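Local coordinates for protein intimin (Escherichia coli, PDB 6TPL) that probably serves as a bacterial adhesin, whose extracellular passenger includes Ig-like domains, the D0 and D1 pair among them, at residues A[144-148]-A[149-153]. Residues are numbered along the deposited sequence; the frame is centred on the assembly and turned at random.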
ATOM      1  N   PHE A 144     -15.292   6.222  -4.643  1.00  9.71           N
ATOM      2  CA  PHE A 144     -14.625   6.263  -3.348  1.00 11.83           C
ATOM      3  C   PHE A 144     -15.660   6.212  -2.230  1.00 13.72           C
ATOM      4  O   PHE A 144     -16.743   6.789  -2.353  1.00 12.49           O
ATOM      5  CB  PHE A 144     -13.799   7.556  -3.172  1.00 11.34           C
ATOM      6  CG  PHE A 144     -12.663   7.717  -4.147  1.00 10.14           C
ATOM      7  CD1 PHE A 144     -12.886   8.211  -5.428  1.00 11.57           C
ATOM      8  CD2 PHE A 144     -11.364   7.407  -3.769  1.00 11.56           C
ATOM      9  CE1 PHE A 144     -11.843   8.372  -6.326  1.00 11.09           C
ATOM     10  CE2 PHE A 144     -10.311   7.562  -4.663  1.00 13.22           C
ATOM     11  CZ  PHE A 144     -10.551   8.046  -5.941  1.00 11.94           C
ATOM     12  N   THR A 145     -15.310   5.569  -1.115  1.00 11.86           N
ATOM     13  CA  THR A 145     -16.118   5.596   0.098  1.00 13.37           C
ATOM     14  C   THR A 145     -15.199   5.807   1.294  1.00 13.18           C
ATOM     15  O   THR A 145     -13.983   5.628   1.195  1.00 10.00           O
ATOM     16  CB  THR A 145     -16.930   4.309   0.288  1.00 18.39           C
ATOM     17  OG1 THR A 145     -16.050   3.183   0.360  1.00 21.69           O
ATOM     18  CG2 THR A 145     -17.897   4.115  -0.863  1.00 19.10           C
ATOM     19  N   THR A 146     -15.782   6.191   2.430  1.00 15.02           N
ATOM     20  CA  THR A 146     -15.003   6.417   3.640  1.00 14.94           C
ATOM     21  C   THR A 146     -15.791   5.969   4.863  1.00 10.76           C
ATOM     22  O   THR A 146     -17.023   5.930   4.848  1.00 11.66           O
ATOM     23  CB  THR A 146     -14.611   7.894   3.795  1.00 10.11           C
ATOM     24  OG1 THR A 146     -13.698   8.046   4.892  1.00 10.39           O
ATOM     25  CG2 THR A 146     -15.847   8.761   4.042  1.00 11.90           C
ATOM     26  N   THR A 147     -15.058   5.632   5.925  1.00 10.77           N
ATOM     27  CA  THR A 147     -15.649   5.297   7.215  1.00 11.86           C
ATOM     28  C   THR A 147     -15.728   6.491   8.157  1.00 12.81           C
ATOM     29  O   THR A 147     -16.344   6.383   9.221  1.00 13.82           O
ATOM     30  CB  THR A 147     -14.847   4.186   7.903  1.00 12.45           C
ATOM     31  OG1 THR A 147     -13.510   4.632   8.166  1.00 12.26           O
ATOM     32  CG2 THR A 147     -14.787   2.948   7.029  1.00 13.99           C
ATOM     33  N   LEU A 148     -15.113   7.614   7.799  1.00 12.14           N
ATOM     34  CA  LEU A 148     -15.093   8.802   8.637  1.00 13.06           C
ATOM     35  C   LEU A 148     -14.804  10.007   7.754  1.00 12.75           C
ATOM     36  O   LEU A 148     -13.918   9.958   6.897  1.00 11.62           O
ATOM     37  CB  LEU A 148     -14.038   8.689   9.745  1.00 13.05           C
ATOM     38  CG  LEU A 148     -13.816   9.962  10.568  1.00 14.10           C
ATOM     39  CD1 LEU A 148     -15.095  10.331  11.319  1.00 15.89           C
ATOM     40  CD2 LEU A 148     -12.642   9.807  11.518  1.00 15.11           C
ATOM     41  N   GLY A 149     -15.559  11.069   7.954  1.00 13.99           N
ATOM     42  CA  GLY A 149     -15.284  12.311   7.265  1.00 14.05           C
ATOM     43  C   GLY A 149     -16.064  12.468   5.978  1.00 13.82           C
ATOM     44  O   GLY A 149     -16.943  11.676   5.622  1.00 13.78           O
ATOM     45  N   LYS A 150     -15.713  13.533   5.263  1.00 13.82           N
ATOM     46  CA  LYS A 150     -16.438  13.974   4.079  1.00 13.88           C
ATOM     47  C   LYS A 150     -15.505  13.952   2.878  1.00 12.53           C
ATOM     48  O   LYS A 150     -14.490  14.656   2.860  1.00 12.48           O
ATOM     49  CB  LYS A 150     -17.004  15.380   4.292  1.00 20.79           C
ATOM     50  CG  LYS A 150     -17.741  15.977   3.101  1.00 31.24           C
ATOM     51  CD  LYS A 150     -18.209  17.392   3.436  1.00 27.02           C
ATOM     52  CE  LYS A 150     -19.016  18.006   2.306  1.00 34.57           C
ATOM     53  NZ  LYS A 150     -19.517  19.361   2.660  1.00 40.92           N
ATOM     54  N   LEU A 151     -15.857  13.155   1.877  1.00 11.91           N
ATOM     55  CA  LEU A 151     -15.101  13.107   0.637  1.00 10.91           C
ATOM     56  C   LEU A 151     -15.535  14.239  -0.288  1.00 12.18           C
ATOM     57  O   LEU A 151     -16.711  14.619  -0.325  1.00 14.68           O
ATOM     58  CB  LEU A 151     -15.306  11.760  -0.061  1.00 11.62           C
ATOM     59  CG  LEU A 151     -14.679  10.509   0.543  1.00 16.44           C
ATOM     60  CD1 LEU A 151     -15.356   9.268  -0.014  1.00 19.94           C
ATOM     61  CD2 LEU A 151     -13.189  10.469   0.252  1.00 16.87           C
ATOM     62  N   SER A 152     -14.573  14.774  -1.046  1.00 10.87           N
ATOM     63  CA  SER A 152     -14.870  15.853  -1.981  1.00 11.45           C
ATOM     64  C   SER A 152     -15.866  15.417  -3.049  1.00 11.20           C
ATOM     65  O   SER A 152     -16.619  16.244  -3.576  1.00 11.99           O
ATOM     66  CB  SER A 152     -13.578  16.330  -2.638  1.00 11.22           C
ATOM     67  OG  SER A 152     -12.938  15.249  -3.296  1.00 12.24           O
ATOM     68  N   ASN A 153     -15.869  14.132  -3.392  1.00 11.82           N
ATOM     69  CA  ASN A 153     -16.792  13.574  -4.368  1.00 12.73           C
ATOM     70  C   ASN A 153     -16.859  12.074  -4.138  1.00 14.48           C
ATOM     71  O   ASN A 153     -15.983  11.487  -3.500  1.00 12.11           O
ATOM     72  CB  ASN A 153     -16.358  13.869  -5.810  1.00 14.08           C
ATOM     73  CG  ASN A 153     -17.271  14.864  -6.510  1.00 11.45           C
ATOM     74  OD1 ASN A 153     -18.360  15.175  -6.032  1.00 13.79           O
ATOM     75  ND2 ASN A 153     -16.827  15.359  -7.660  1.00 13.36           N
TER
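T146 and L151 face each other inside a local turn at the surface of an Ig-like domain, where the chain leaves strand 141-146, swings round at T147-G149 and returns as the short strand 150-151. The two side chains run alongside each other, pointing opposite ways, with T146 CG2 4.1 Å from L151 CG. Further out, L151 CD1 lies over the backbone of the first strand, 3.7 Å from T145 C, and also meets F144 CB at 3.9 Å; the F144 ring heads instead for V166 of strand 163-169. With OG1 placed opposite its own backbone N (chi1 -172°), T146 turns its hydroxyl into the bend, where T146 OG1 donates to L148 O over 2.8 Å, approaching from above the carbonyl plane, 41° out of it. T146 CG2 meets the other limb instead, 3.5 Å from G149 O. A valine here would probably leave L148 O without this donor and put a methyl where the hydroxyl now sits. G149, at phi 93°, takes a conformation in which a CB would collide with L148 O. That same carbonyl oxygen also accepts from S176 OG. Strand 141-146 pairs with 174-181 and strand 150-151 with 163-169, so the turn carries the chain from one sheet of the sandwich to the other, while T146 and L151 both rest on L168.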